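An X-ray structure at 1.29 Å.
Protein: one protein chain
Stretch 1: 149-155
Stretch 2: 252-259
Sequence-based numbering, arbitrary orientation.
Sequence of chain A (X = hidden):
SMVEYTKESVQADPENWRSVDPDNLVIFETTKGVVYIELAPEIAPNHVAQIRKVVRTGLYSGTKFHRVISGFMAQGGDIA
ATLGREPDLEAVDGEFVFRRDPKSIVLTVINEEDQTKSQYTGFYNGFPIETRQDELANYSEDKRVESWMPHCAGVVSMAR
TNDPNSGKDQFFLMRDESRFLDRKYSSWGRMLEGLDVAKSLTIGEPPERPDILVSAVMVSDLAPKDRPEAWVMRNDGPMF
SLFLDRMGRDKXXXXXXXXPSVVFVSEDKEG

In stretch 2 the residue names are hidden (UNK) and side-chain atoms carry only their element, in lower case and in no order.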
ATOM      1  N   MET A 149      -9.258   2.016   0.150  1.00  7.77           N
ATOM      2  CA  MET A 149      -7.994   2.538   0.607  1.00  8.50           C
ATOM      3  C   MET A 149      -7.652   3.733  -0.256  1.00 11.49           C
ATOM      4  O   MET A 149      -7.281   3.564  -1.428  1.00  8.51           O
ATOM      5  CB  MET A 149      -6.897   1.482   0.527  1.00  8.45           C
ATOM      6  CG  MET A 149      -5.533   2.028   0.886  1.00  9.31           C
ATOM      7  SD  MET A 149      -4.368   0.743   1.384  1.00 11.13           S
ATOM      8  CE  MET A 149      -4.178  -0.188  -0.123  1.00 11.17           C
ATOM      9  N   PRO A 150      -7.773   4.937   0.306  1.00  7.72           N
ATOM     10  CA  PRO A 150      -7.541   6.126  -0.517  1.00  8.92           C
ATOM     11  C   PRO A 150      -6.098   6.260  -0.939  1.00  8.31           C
ATOM     12  O   PRO A 150      -5.213   5.710  -0.293  1.00  8.67           O
ATOM     13  CB  PRO A 150      -7.941   7.268   0.411  1.00  7.73           C
ATOM     14  CG  PRO A 150      -7.721   6.740   1.767  1.00 12.60           C
ATOM     15  CD  PRO A 150      -8.134   5.299   1.686  1.00 10.35           C
ATOM     16  N   HIS A 151      -5.883   6.989  -2.025  1.00  8.53           N
ATOM     17  CA  HIS A 151      -4.574   7.081  -2.622  1.00  8.36           C
ATOM     18  C   HIS A 151      -3.730   8.163  -1.937  1.00  8.58           C
ATOM     19  O   HIS A 151      -3.365   9.178  -2.522  1.00  9.92           O
ATOM     20  CB  HIS A 151      -4.739   7.305  -4.123  1.00  9.90           C
ATOM     21  CG  HIS A 151      -5.231   6.082  -4.841  1.00  8.73           C
ATOM     22  ND1 HIS A 151      -6.532   5.643  -4.778  1.00  9.11           N
ATOM     23  CD2 HIS A 151      -4.571   5.195  -5.618  1.00  8.28           C
ATOM     24  CE1 HIS A 151      -6.650   4.533  -5.494  1.00  8.03           C
ATOM     25  NE2 HIS A 151      -5.474   4.239  -6.011  1.00  8.32           N
ATOM     26  N   CYS A 152      -3.425   7.928  -0.668  1.00  8.07           N
ATOM     27  CA  CYS A 152      -2.470   8.731   0.071  1.00  7.91           C
ATOM     28  C   CYS A 152      -1.078   8.453  -0.473  1.00  8.27           C
ATOM     29  O   CYS A 152      -0.850   7.404  -1.049  1.00  8.57           O
ATOM     30  CB  CYS A 152      -2.473   8.388   1.575  1.00  8.79           C
ATOM     31  SG  CYS A 152      -4.001   8.535   2.432  1.00 12.67           S
ATOM     32  N   ALA A 153      -0.139   9.366  -0.239  1.00  8.34           N
ATOM     33  CA  ALA A 153       1.273   9.084  -0.473  1.00  7.63           C
ATOM     34  C   ALA A 153       1.617   7.801   0.245  1.00  8.24           C
ATOM     35  O   ALA A 153       1.222   7.612   1.400  1.00  7.93           O
ATOM     36  CB  ALA A 153       2.130  10.228   0.004  1.00  9.59           C
ATOM     37  N   GLY A 154       2.340   6.914  -0.430  1.00  8.51           N
ATOM     38  CA  GLY A 154       2.691   5.641   0.150  1.00  7.45           C
ATOM     39  C   GLY A 154       1.870   4.460  -0.330  1.00  9.13           C
ATOM     40  O   GLY A 154       2.332   3.329  -0.306  1.00  8.99           O
ATOM     41  N   VAL A 155       0.652   4.717  -0.773  1.00  6.62           N
ATOM     42  CA  VAL A 155      -0.204   3.662  -1.269  1.00  5.99           C
ATOM     43  C   VAL A 155       0.318   3.200  -2.612  1.00  7.89           C
ATOM     44  O   VAL A 155       0.969   3.946  -3.331  1.00  7.66           O
ATOM     45  CB  VAL A 155      -1.678   4.160  -1.307  1.00  7.99           C
ATOM     46  CG1 VAL A 155      -2.608   3.229  -2.100  1.00  7.92           C
ATOM     47  CG2 VAL A 155      -2.165   4.300   0.134  1.00  8.18           C
ATOM     48  N   UNK A 252      -6.745  14.957   8.077  1.00 30.08           N
ATOM     49  CA  UNK A 252      -7.306  13.812   7.392  1.00 24.76           C
ATOM     50  C   UNK A 252      -6.203  12.761   7.245  1.00 21.25           C
ATOM     51  O   UNK A 252      -5.017  13.073   7.384  1.00 24.09           O
ATOM     52  o   UNK A 252      -9.326  12.364   6.143  1.00 39.53           O
ATOM     53  o   UNK A 252      -8.757  13.084   4.148  1.00 46.35           O
ATOM     54  c   UNK A 252      -8.708  13.147   5.393  1.00 36.56           C
ATOM     55  c   UNK A 252      -7.864  14.226   6.029  1.00 38.28           C
ATOM     56  N   UNK A 253      -6.594  11.525   6.960  1.00 21.76           N
ATOM     57  CA  UNK A 253      -5.666  10.408   6.918  1.00 19.70           C
ATOM     58  C   UNK A 253      -4.487  10.680   5.973  1.00 16.06           C
ATOM     59  O   UNK A 253      -3.365  10.314   6.263  1.00 17.30           O
ATOM     60  c   UNK A 253      -6.420   9.111   6.508  1.00 25.09           C
ATOM     61  c   UNK A 253      -5.600   7.903   6.787  1.00 23.63           C
ATOM     62  c   UNK A 253      -6.868   9.142   5.045  1.00 21.00           C
ATOM     63  N   UNK A 254      -4.727  11.361   4.867  1.00 14.39           N
ATOM     64  CA  UNK A 254      -3.653  11.587   3.907  1.00 17.24           C
ATOM     65  C   UNK A 254      -2.766  12.783   4.251  1.00 22.36           C
ATOM     66  O   UNK A 254      -1.735  12.973   3.628  1.00 20.76           O
ATOM     67  s   UNK A 254      -4.951  10.233   1.835  1.00 18.95           S
ATOM     68  c   UNK A 254      -4.227  11.755   2.504  1.00 19.43           C
ATOM     69  N   UNK A 255      -3.146  13.576   5.248  1.00 18.84           N
ATOM     70  CA  UNK A 255      -2.306  14.699   5.676  1.00 20.28           C
ATOM     71  C   UNK A 255      -1.402  14.320   6.855  1.00 18.01           C
ATOM     72  O   UNK A 255      -0.482  15.051   7.210  1.00 22.41           O
ATOM     73  o   UNK A 255      -3.691  16.491   4.851  1.00 23.60           O
ATOM     74  c   UNK A 255      -3.172  15.905   6.030  1.00 18.69           C
ATOM     75  N   UNK A 256      -1.658  13.158   7.438  1.00 15.10           N
ATOM     76  CA  UNK A 256      -0.777  12.595   8.447  1.00 13.96           C
ATOM     77  C   UNK A 256       0.382  11.869   7.768  1.00 12.59           C
ATOM     78  O   UNK A 256       0.275  11.475   6.609  1.00 14.00           O
ATOM     79  c   UNK A 256      -3.546  11.164  10.742  1.00 17.60           C
ATOM     80  c   UNK A 256      -1.840  12.832  11.481  1.00 18.62           C
ATOM     81  c   UNK A 256      -2.555  12.224  10.281  1.00 13.65           C
ATOM     82  c   UNK A 256      -1.543  11.612   9.329  1.00 13.62           C
ATOM     83  N   UNK A 257       1.482  11.658   8.493  1.00 12.64           N
ATOM     84  CA  UNK A 257       2.469  10.719   7.974  1.00 12.18           C
ATOM     85  C   UNK A 257       1.846   9.341   7.881  1.00  9.64           C
ATOM     86  O   UNK A 257       0.776   9.096   8.432  1.00 13.23           O
ATOM     87  c   UNK A 257       1.801  12.112   9.854  1.00 13.42           C
ATOM     88  c   UNK A 257       3.589  10.748   9.021  1.00 15.59           C
ATOM     89  c   UNK A 257       3.272  11.878   9.950  1.00 14.06           C
ATOM     90  N   UNK A 258       2.520   8.423   7.222  1.00  9.37           N
ATOM     91  CA  UNK A 258       2.067   7.053   7.253  1.00  8.68           C
ATOM     92  C   UNK A 258       2.191   6.502   8.667  1.00 10.14           C
ATOM     93  O   UNK A 258       2.977   6.988   9.479  1.00  9.53           O
ATOM     94  c   UNK A 258       3.187   5.478   3.975  1.00 10.48           C
ATOM     95  n   UNK A 258       4.467   5.399   3.659  1.00 13.31           N
ATOM     96  c   UNK A 258       2.785   6.606   4.881  1.00 10.31           C
ATOM     97  c   UNK A 258       2.873   6.192   6.311  1.00  8.86           C
ATOM     98  o   UNK A 258       2.352   4.640   3.606  1.00 12.25           O
ATOM     99  N   UNK A 259       1.424   5.461   8.943  1.00  7.57           N
ATOM    100  CA  UNK A 259       1.531   4.745  10.197  1.00  7.35           C
ATOM    101  C   UNK A 259       2.974   4.333  10.383  1.00  7.81           C
ATOM    102  O   UNK A 259       3.548   3.741   9.493  1.00  7.93           O
ATOM    103  c   UNK A 259       0.875   2.685  11.473  1.00  7.40           C
ATOM    104  c   UNK A 259       0.640   3.505  10.207  1.00  9.20           C
ATOM    105  o   UNK A 259      -0.732   3.906  10.145  1.00  8.86           O
TER
HETATM  106  O   HOH W   1      -0.113   5.650   2.991  1.00 11.70           O
HETATM  107  O   HOH W   2      -0.537  11.488   1.565  1.00 16.18           O

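Position 252 carries four side-chain atoms: two carbons, the second bearing two oxygens. That is a carboxylate on a single CH2. It touches nothing on stretch 1. The atoms allow only aspartate, Asp 252. Its OD1 accepts a weak hydrogen bond from N of position 253 at 3.0 Å, and its backbone O accepts one from N of position 255 at 2.9 Å, so the chain turns here.

Position 253 has three carbons, forked at CB. CB points toward stretch 1. One of the two methyls lies near the ring of Pro 150 and the sulfur of Cys 152. A beta-branched side chain of carbon alone, three atoms in all, is valine, Val 253. Its CG1 is 4.2 Å from Pro 150 CG and 3.9 Å from Cys 152 SG. These are apolar contacts, and the residue is buried.

Position 254 has one carbon and then one sulfur. The sulfur lies 2.0 Å from Cys 152 SG, which is a covalent bond length. The residue is cysteine, Cys 254, and the pair forms a disulfide. Both chi1 angles are m, and chi3 is -74°. Cys 254 SG also lies 4.4 Å from Pro 150 CB.

Position 255 has one carbon and one oxygen. CB points away from stretch 1, and the side chain makes no contact with it. A CH2 ending in a hydroxyl is serine, Ser 255. It is exposed.

Position 256 has four carbons. The fork is at the second carbon, not at CB. The side chain does not touch stretch 1. This is leucine, Leu 256. It is buried.

Position 257 has three carbons that close a ring onto the backbone N. CB points away from stretch 1, and the ring does not touch it. This is proline, Pro 257. The residue touches a crystal neighbour.

Position 258 has three carbons in a row, the third carrying one oxygen and one nitrogen. CB points toward stretch 1. The oxygen comes close to CA of Gly 154. The side chain ends in an amide, so the residue is glutamine, Gln 258. Its OE1 lies 3.6 Å from Gly 154 CA. A CB on Gly 154 would clash with this oxygen. The backbone angles of Gly 154, in the type II turn from Cys 152 to Val 155, also call for glycine.

Position 259 has a CB carrying one oxygen and one carbon. It is out of reach of stretch 1. This is threonine, Thr 259.

The contact rests on the disulfide, which brings the CA atoms of Cys 152 and Cys 254 to 4.9 Å. Pro 150 and Val 253 pack beside it. No direct hydrogen bond crosses, but two waters bridge the stretches. Water 1 donates to Ala 153 O at 2.9 Å and to Gln 258 OE1 at 2.7 Å. Water 2 accepts from Ala 153 N at 2.8 Å and donates to Cys 254 O at 2.8 Å.

Stretch 2, residues 252-259: DVCSLPQT
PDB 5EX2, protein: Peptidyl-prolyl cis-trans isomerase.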